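Local coordinates for odorant binding protein, antennal (Anopheles gambiae, PDB 3R1V), which probably binds odorant molecules as a secreted antennal member of the PBP/GOBP family, and here holds a phenol-bearing azobenzene in its interior, at residues P7-K12 with I75-V80; D85-E90 with F111-E116. All blocks are in the same frame, centred on the assembly; numbering follows the deposited sequence.

How the contacts relate
Contact 1 joins the turn that leads into helix 11-25 to the loop ahead of helix 81-91; contact 2 joins that same helix 81-91 to the end of helix 99-113. The two follow one another along the chain, and V80, the N-cap of helix 81-91, ends the loop segment of contact 1. Their centres are about 18 Å apart and their nearest atoms about 5 Å, without touching. Both lie at the surface, yet differ in their relation to the bound azobenzene. In contact 2, L87 and F111 approach it directly. Of the side chains that make contact 1, that of I76 is about 8 Å from the bound AZB, so the contact itself lies beside the pocket rather than in it.

Contact 1: P7-K12 with I75-V80; sequences PDRYKK and IIPDDV
Y10 swings its CG beside its own backbone N and opposite the carbonyl carbon (chi1 -69°), which sends the phenol out to P77 and D78. R9 takes the other course, with CG between N and carbonyl carbon (chi1 58°) and bends at chi2 and chi3 that carry the guanidinium to P77, which it meets obliquely. The evidence for a polar link is modest: Y10 OH donates to D78 OD1 at 3.4 Å, a weak hydrogen bond. OD1 lies at the edge of the phenol ring, near its plane, while the carboxylate is turned almost perpendicular to that ring, at 84°. The same hydroxyl meets carbon more closely than it meets oxygen, for Y10 OH is 3.0 Å from P77 CD. I76 adds its terminal methyl, CD1 standing 3.6 Å from Y10 OH. The side chains of R9 and P77 run antiparallel alongside one another, R9 NH1 coming within 3.3 Å of P77 CG. R9 NH2 is 4.2 Å from D78 OD1, too far and too badly aligned for a salt bridge, so any attraction is electrostatic and probably slight. P7 adds a lighter approach, its CG 3.9 Å from D78 OD1, and its CD rests at the edge of the Y10 ring. A backbone bond from Y10 N to P7 O (3.1 Å) holds the turn leading into helix 11-25. The loop side leads through an inverse gamma turn centred on D79 to the N-cap V80. The contact thus joins the approach to helix 11-25 with the loop leading to helix 81-91. With a weak bond, an unaligned charge pair and proline carbons against a hydroxyl and a guanidinium, its chemistry implies a join made mainly by surface van der Waals fit, with electrostatics probably adding a modest pull.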
loop_
_atom_site.group_PDB
_atom_site.type_symbol
_atom_site.label_atom_id
_atom_site.label_comp_id
_atom_site.label_asym_id
_atom_site.label_seq_id
_atom_site.Cartn_x
_atom_site.Cartn_y
_atom_site.Cartn_z
ATOM N N PRO A 7 8.924 -7.180 10.883
ATOM C CA PRO A 7 9.551 -6.773 12.159
ATOM C C PRO A 7 8.676 -5.818 12.964
ATOM O O PRO A 7 8.080 -4.907 12.382
ATOM C CB PRO A 7 10.844 -6.084 11.717
ATOM C CG PRO A 7 11.156 -6.665 10.395
ATOM C CD PRO A 7 9.876 -7.097 9.755
ATOM N N ASP A 8 8.571 -6.049 14.289
ATOM C CA ASP A 8 7.747 -5.247 15.200
ATOM C C ASP A 8 8.026 -3.738 15.151
ATOM O O ASP A 8 7.132 -2.950 15.450
ATOM C CB ASP A 8 7.807 -5.791 16.635
ATOM C CG ASP A 8 7.081 -7.112 16.806
ATOM O OD1 ASP A 8 5.880 -7.089 17.167
ATOM O OD2 ASP A 8 7.711 -8.168 16.584
ATOM N N ARG A 9 9.235 -3.341 14.725
ATOM C CA ARG A 9 9.661 -1.943 14.604
ATOM C C ARG A 9 8.926 -1.121 13.522
ATOM O O ARG A 9 9.015 0.109 13.539
ATOM C CB ARG A 9 11.177 -1.865 14.392
ATOM C CG ARG A 9 11.638 -2.637 13.170
ATOM C CD ARG A 9 12.791 -1.952 12.502
ATOM N NE ARG A 9 13.783 -2.931 12.066
ATOM C CZ ARG A 9 14.911 -2.617 11.443
ATOM N NH1 ARG A 9 15.203 -1.352 11.170
ATOM N NH2 ARG A 9 15.762 -3.572 11.088
ATOM N N TYR A 10 8.249 -1.791 12.564
ATOM C CA TYR A 10 7.501 -1.112 11.498
ATOM C C TYR A 10 6.074 -0.827 11.896
ATOM O O TYR A 10 5.393 -0.051 11.219
ATOM C CB TYR A 10 7.525 -1.920 10.198
ATOM C CG TYR A 10 8.885 -1.969 9.550
ATOM C CD1 TYR A 10 9.493 -0.815 9.070
ATOM C CD2 TYR A 10 9.559 -3.173 9.397
ATOM C CE1 TYR A 10 10.756 -0.855 8.478
ATOM C CE2 TYR A 10 10.818 -3.228 8.797
ATOM C CZ TYR A 10 11.412 -2.065 8.340
ATOM O OH TYR A 10 12.643 -2.118 7.748
ATOM N N LYS A 11 5.618 -1.455 12.987
ATOM C CA LYS A 11 4.271 -1.317 13.520
ATOM C C LYS A 11 3.928 0.130 13.895
ATOM O O LYS A 11 2.938 0.670 13.389
ATOM C CB LYS A 11 4.051 -2.314 14.681
ATOM C CG LYS A 11 2.823 -2.066 15.558
ATOM C CD LYS A 11 1.581 -1.750 14.745
ATOM C CE LYS A 11 0.644 -2.874 14.806
ATOM N NZ LYS A 11 -0.059 -3.071 13.532
ATOM N N LYS A 12 4.728 0.740 14.785
ATOM C CA LYS A 12 4.547 2.111 15.260
ATOM C C LYS A 12 4.415 3.117 14.090
ATOM O O LYS A 12 3.376 3.774 14.030
ATOM C CB LYS A 12 5.659 2.526 16.251
ATOM C CG LYS A 12 6.343 1.363 16.982
ATOM C CD LYS A 12 5.646 0.988 18.291
ATOM C CE LYS A 12 6.310 1.606 19.498
ATOM N NZ LYS A 12 6.107 3.080 19.563
ATOM N N ILE A 75 15.545 3.124 1.761
ATOM C CA ILE A 75 15.072 3.500 3.100
ATOM C C ILE A 75 14.882 2.272 3.988
ATOM O O ILE A 75 14.357 2.359 5.112
ATOM C CB ILE A 75 13.722 4.253 2.886
ATOM C CG1 ILE A 75 13.731 5.222 1.656
ATOM C CG2 ILE A 75 13.185 4.911 4.151
ATOM C CD1 ILE A 75 14.470 6.567 1.819
ATOM N N ILE A 76 15.310 1.123 3.490
ATOM C CA ILE A 76 15.076 -0.124 4.151
ATOM C C ILE A 76 16.366 -0.880 4.523
ATOM O O ILE A 76 17.328 -0.889 3.747
ATOM C CB ILE A 76 14.085 -0.877 3.234
ATOM C CG1 ILE A 76 12.716 -1.154 3.902
ATOM C CG2 ILE A 76 14.688 -1.995 2.390
ATOM C CD1 ILE A 76 12.324 -2.587 4.172
ATOM N N PRO A 77 16.396 -1.504 5.719
ATOM C CA PRO A 77 17.596 -2.239 6.140
ATOM C C PRO A 77 17.562 -3.756 5.877
ATOM O O PRO A 77 18.595 -4.406 6.057
ATOM C CB PRO A 77 17.632 -1.956 7.644
ATOM C CG PRO A 77 16.178 -1.773 8.029
ATOM C CD PRO A 77 15.368 -1.536 6.778
ATOM N N ASP A 78 16.397 -4.324 5.489
ATOM C CA ASP A 78 16.265 -5.773 5.307
ATOM C C ASP A 78 16.020 -6.346 3.905
ATOM O O ASP A 78 15.773 -5.609 2.949
ATOM C CB ASP A 78 15.350 -6.410 6.376
ATOM C CG ASP A 78 14.034 -5.700 6.636
ATOM O OD1 ASP A 78 13.792 -5.311 7.800
ATOM O OD2 ASP A 78 13.229 -5.572 5.687
ATOM N N ASP A 79 16.130 -7.690 3.815
ATOM C CA ASP A 79 15.993 -8.538 2.634
ATOM C C ASP A 79 14.599 -8.453 2.002
ATOM O O ASP A 79 13.745 -9.317 2.230
ATOM C CB ASP A 79 16.370 -9.990 3.001
ATOM C CG ASP A 79 16.681 -10.895 1.828
ATOM O OD1 ASP A 79 17.404 -10.449 0.907
ATOM O OD2 ASP A 79 16.262 -12.070 1.861
ATOM N N VAL A 80 14.380 -7.401 1.200
ATOM C CA VAL A 80 13.107 -7.148 0.525
ATOM C C VAL A 80 13.253 -7.084 -1.016
ATOM O O VAL A 80 12.243 -7.063 -1.719
ATOM C CB VAL A 80 12.392 -5.915 1.156
ATOM C CG1 VAL A 80 12.890 -4.598 0.567
ATOM C CG2 VAL A 80 10.875 -6.028 1.057
#

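Contact 2: D85-E90 with F111-E116; sequences DHLTRE and FNAHDE. With AZB (4-{(E)-[4-(propan-2-yl)phenyl]diazenyl}phenol), chain C.
H86 meets H114 in the tightest part of the contact, H86 CD2 lying 3.3 Å from H114 CB, which sits at the edge of the H86 ring. With chi1 at 179°, H86 extends its ring away from its own backbone N, and this carries CD2 to that methylene. The rings stand 5.3 Å apart between centroids with planes at 53°, an oblique pairing. Beside them the buried L87 sends CD2 to H114 CB (3.9 Å) and to A113 CB (4.0 Å). Its other methyl, CD1, faces the ligand, 3.5 Å from the phenol oxygen O1 of AZB, while the edge of the F111 ring brings CE1 to 3.3 Å from AZB C14.

The outer side is looser. E90 CB only grazes A113 CB at 4.2 Å, and a water in the plane of the H86 ring donates to A113 O (3.1 Å) while bonding H86 NE2 weakly. A disulfide between C91 and C109 ties the same two helices, 81-91 and 99-113. The chemistry implies a join made by carbon contacts of L87, A113 and the histidine side chains, L87 dividing its methyls between A113 with H114 and the ligand, and one water forming a weak polar bridge at the outer side.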
loop_
_atom_site.group_PDB
_atom_site.type_symbol
_atom_site.label_atom_id
_atom_site.label_comp_id
_atom_site.label_asym_id
_atom_site.label_seq_id
_atom_site.Cartn_x
_atom_site.Cartn_y
_atom_site.Cartn_z
ATOM N N ASP A 85 11.378 -6.543 -6.325
ATOM C CA ASP A 85 11.674 -6.720 -7.755
ATOM C C ASP A 85 10.601 -7.489 -8.522
ATOM O O ASP A 85 10.391 -7.202 -9.699
ATOM C CB ASP A 85 13.074 -7.317 -7.998
ATOM C CG ASP A 85 14.241 -6.361 -7.791
ATOM O OD1 ASP A 85 13.996 -5.146 -7.591
ATOM O OD2 ASP A 85 15.400 -6.823 -7.841
ATOM N N HIS A 86 9.906 -8.435 -7.857
ATOM C CA HIS A 86 8.822 -9.203 -8.467
ATOM C C HIS A 86 7.556 -8.348 -8.594
ATOM O O HIS A 86 6.919 -8.369 -9.651
ATOM C CB HIS A 86 8.542 -10.499 -7.692
ATOM C CG HIS A 86 7.416 -11.306 -8.263
ATOM N ND1 HIS A 86 7.531 -11.948 -9.484
ATOM C CD2 HIS A 86 6.179 -11.531 -7.767
ATOM C CE1 HIS A 86 6.368 -12.546 -9.684
ATOM N NE2 HIS A 86 5.525 -12.328 -8.675
ATOM N N LEU A 87 7.198 -7.597 -7.526
ATOM C CA LEU A 87 6.027 -6.714 -7.513
ATOM C C LEU A 87 6.195 -5.554 -8.495
ATOM O O LEU A 87 5.219 -5.155 -9.123
ATOM C CB LEU A 87 5.710 -6.194 -6.096
ATOM C CG LEU A 87 5.263 -7.234 -5.054
ATOM C CD1 LEU A 87 5.333 -6.665 -3.654
ATOM C CD2 LEU A 87 3.858 -7.757 -5.336
ATOM N N THR A 88 7.433 -5.044 -8.655
ATOM C CA THR A 88 7.745 -3.967 -9.602
ATOM C C THR A 88 7.753 -4.493 -11.042
ATOM O O THR A 88 7.462 -3.738 -11.970
ATOM C CB THR A 88 9.052 -3.254 -9.238
ATOM O OG1 THR A 88 10.116 -4.203 -9.206
ATOM C CG2 THR A 88 8.965 -2.505 -7.917
ATOM N N ARG A 89 8.082 -5.788 -11.225
ATOM C CA ARG A 89 8.103 -6.452 -12.533
ATOM C C ARG A 89 6.670 -6.713 -13.005
ATOM O O ARG A 89 6.363 -6.498 -14.178
ATOM C CB ARG A 89 8.879 -7.780 -12.448
ATOM C CG ARG A 89 9.130 -8.467 -13.792
ATOM C CD ARG A 89 9.678 -9.874 -13.624
ATOM N NE ARG A 89 11.130 -9.889 -13.435
ATOM C CZ ARG A 89 11.851 -10.985 -13.214
ATOM N NH1 ARG A 89 11.258 -12.173 -13.144
ATOM N NH2 ARG A 89 13.164 -10.903 -13.058
ATOM N N GLU A 90 5.812 -7.194 -12.091
ATOM C CA GLU A 90 4.424 -7.543 -12.362
ATOM C C GLU A 90 3.438 -6.380 -12.300
ATOM O O GLU A 90 2.384 -6.471 -12.935
ATOM C CB GLU A 90 3.953 -8.650 -11.391
ATOM C CG GLU A 90 4.437 -10.054 -11.725
ATOM C CD GLU A 90 4.145 -10.536 -13.132
ATOM O OE1 GLU A 90 2.958 -10.541 -13.535
ATOM O OE2 GLU A 90 5.112 -10.890 -13.844
ATOM N N PHE A 111 -1.643 -7.842 -4.468
ATOM C CA PHE A 111 -2.401 -8.894 -3.794
ATOM C C PHE A 111 -2.509 -10.146 -4.635
ATOM O O PHE A 111 -2.518 -11.237 -4.091
ATOM C CB PHE A 111 -3.798 -8.389 -3.418
ATOM C CG PHE A 111 -3.871 -7.700 -2.073
ATOM C CD1 PHE A 111 -3.006 -6.656 -1.757
ATOM C CD2 PHE A 111 -4.822 -8.072 -1.132
ATOM C CE1 PHE A 111 -3.072 -6.022 -0.515
ATOM C CE2 PHE A 111 -4.895 -7.425 0.109
ATOM C CZ PHE A 111 -4.022 -6.400 0.406
ATOM N N ASN A 112 -2.606 -10.005 -5.954
ATOM C CA ASN A 112 -2.689 -11.185 -6.795
ATOM C C ASN A 112 -1.308 -11.761 -7.076
ATOM O O ASN A 112 -1.137 -12.981 -7.069
ATOM C CB ASN A 112 -3.414 -10.884 -8.093
ATOM C CG ASN A 112 -3.780 -12.138 -8.837
ATOM O OD1 ASN A 112 -4.743 -12.838 -8.497
ATOM N ND2 ASN A 112 -3.003 -12.462 -9.859
ATOM N N ALA A 113 -0.319 -10.877 -7.319
ATOM C CA ALA A 113 1.058 -11.246 -7.657
ATOM C C ALA A 113 1.810 -12.093 -6.639
ATOM O O ALA A 113 1.988 -13.293 -6.860
ATOM C CB ALA A 113 1.875 -10.015 -8.004
ATOM N N HIS A 114 2.325 -11.463 -5.580
ATOM C CA HIS A 114 3.197 -12.068 -4.587
ATOM C C HIS A 114 2.680 -11.654 -3.211
ATOM O O HIS A 114 3.273 -10.817 -2.522
ATOM C CB HIS A 114 4.601 -11.527 -4.887
ATOM C CG HIS A 114 5.719 -12.005 -4.022
ATOM N ND1 HIS A 114 6.675 -12.887 -4.500
ATOM C CD2 HIS A 114 6.061 -11.629 -2.769
ATOM C CE1 HIS A 114 7.530 -13.051 -3.507
ATOM N NE2 HIS A 114 7.199 -12.323 -2.446
ATOM N N ASP A 115 1.529 -12.218 -2.834
ATOM C CA ASP A 115 0.846 -11.884 -1.601
ATOM C C ASP A 115 1.195 -12.748 -0.404
ATOM O O ASP A 115 0.307 -13.391 0.167
ATOM C CB ASP A 115 -0.666 -11.846 -1.816
ATOM C CG ASP A 115 -1.286 -13.175 -2.233
ATOM O OD1 ASP A 115 -0.523 -14.126 -2.542
ATOM O OD2 ASP A 115 -2.531 -13.270 -2.240
ATOM N N GLU A 116 2.456 -12.706 0.046
ATOM C CA GLU A 116 2.791 -13.421 1.262
ATOM C C GLU A 116 1.824 -13.018 2.416
ATOM O O GLU A 116 1.338 -13.954 3.051
ATOM C CB GLU A 116 4.268 -13.300 1.661
ATOM C CG GLU A 116 4.702 -14.309 2.718
ATOM C CD GLU A 116 6.001 -15.051 2.477
ATOM O OE1 GLU A 116 6.294 -15.990 3.250
ATOM O OE2 GLU A 116 6.728 -14.703 1.521
HETATM C C1 AZB C . -5.440 -1.718 3.746
HETATM N N1 AZB C . 0.371 -3.211 1.204
HETATM O O1 AZB C . 6.276 -4.742 -0.870
HETATM N N2 AZB C . 1.442 -2.488 1.099
HETATM C C3 AZB C . -5.822 -1.595 1.226
HETATM C C4 AZB C . 2.926 -4.513 0.613
HETATM C C5 AZB C . 4.180 -5.054 0.110
HETATM C C6 AZB C . 5.139 -4.248 -0.402
HETATM C C7 AZB C . 4.858 -2.917 -0.400
HETATM C C8 AZB C . 3.570 -2.373 0.121
HETATM C C9 AZB C . 2.613 -3.165 0.631
HETATM C C11 AZB C . -2.494 -0.949 2.004
HETATM C C12 AZB C . -1.166 -1.363 1.718
HETATM C C13 AZB C . -0.880 -2.785 1.489
HETATM C C14 AZB C . -1.943 -3.755 1.568
HETATM C C15 AZB C . -3.326 -3.301 1.863
HETATM C C16 AZB C . -3.559 -1.891 2.078
HETATM C C17 AZB C . -4.920 -1.351 2.383
HETATM O O HOH W 1 2.661 -13.635 -9.820
#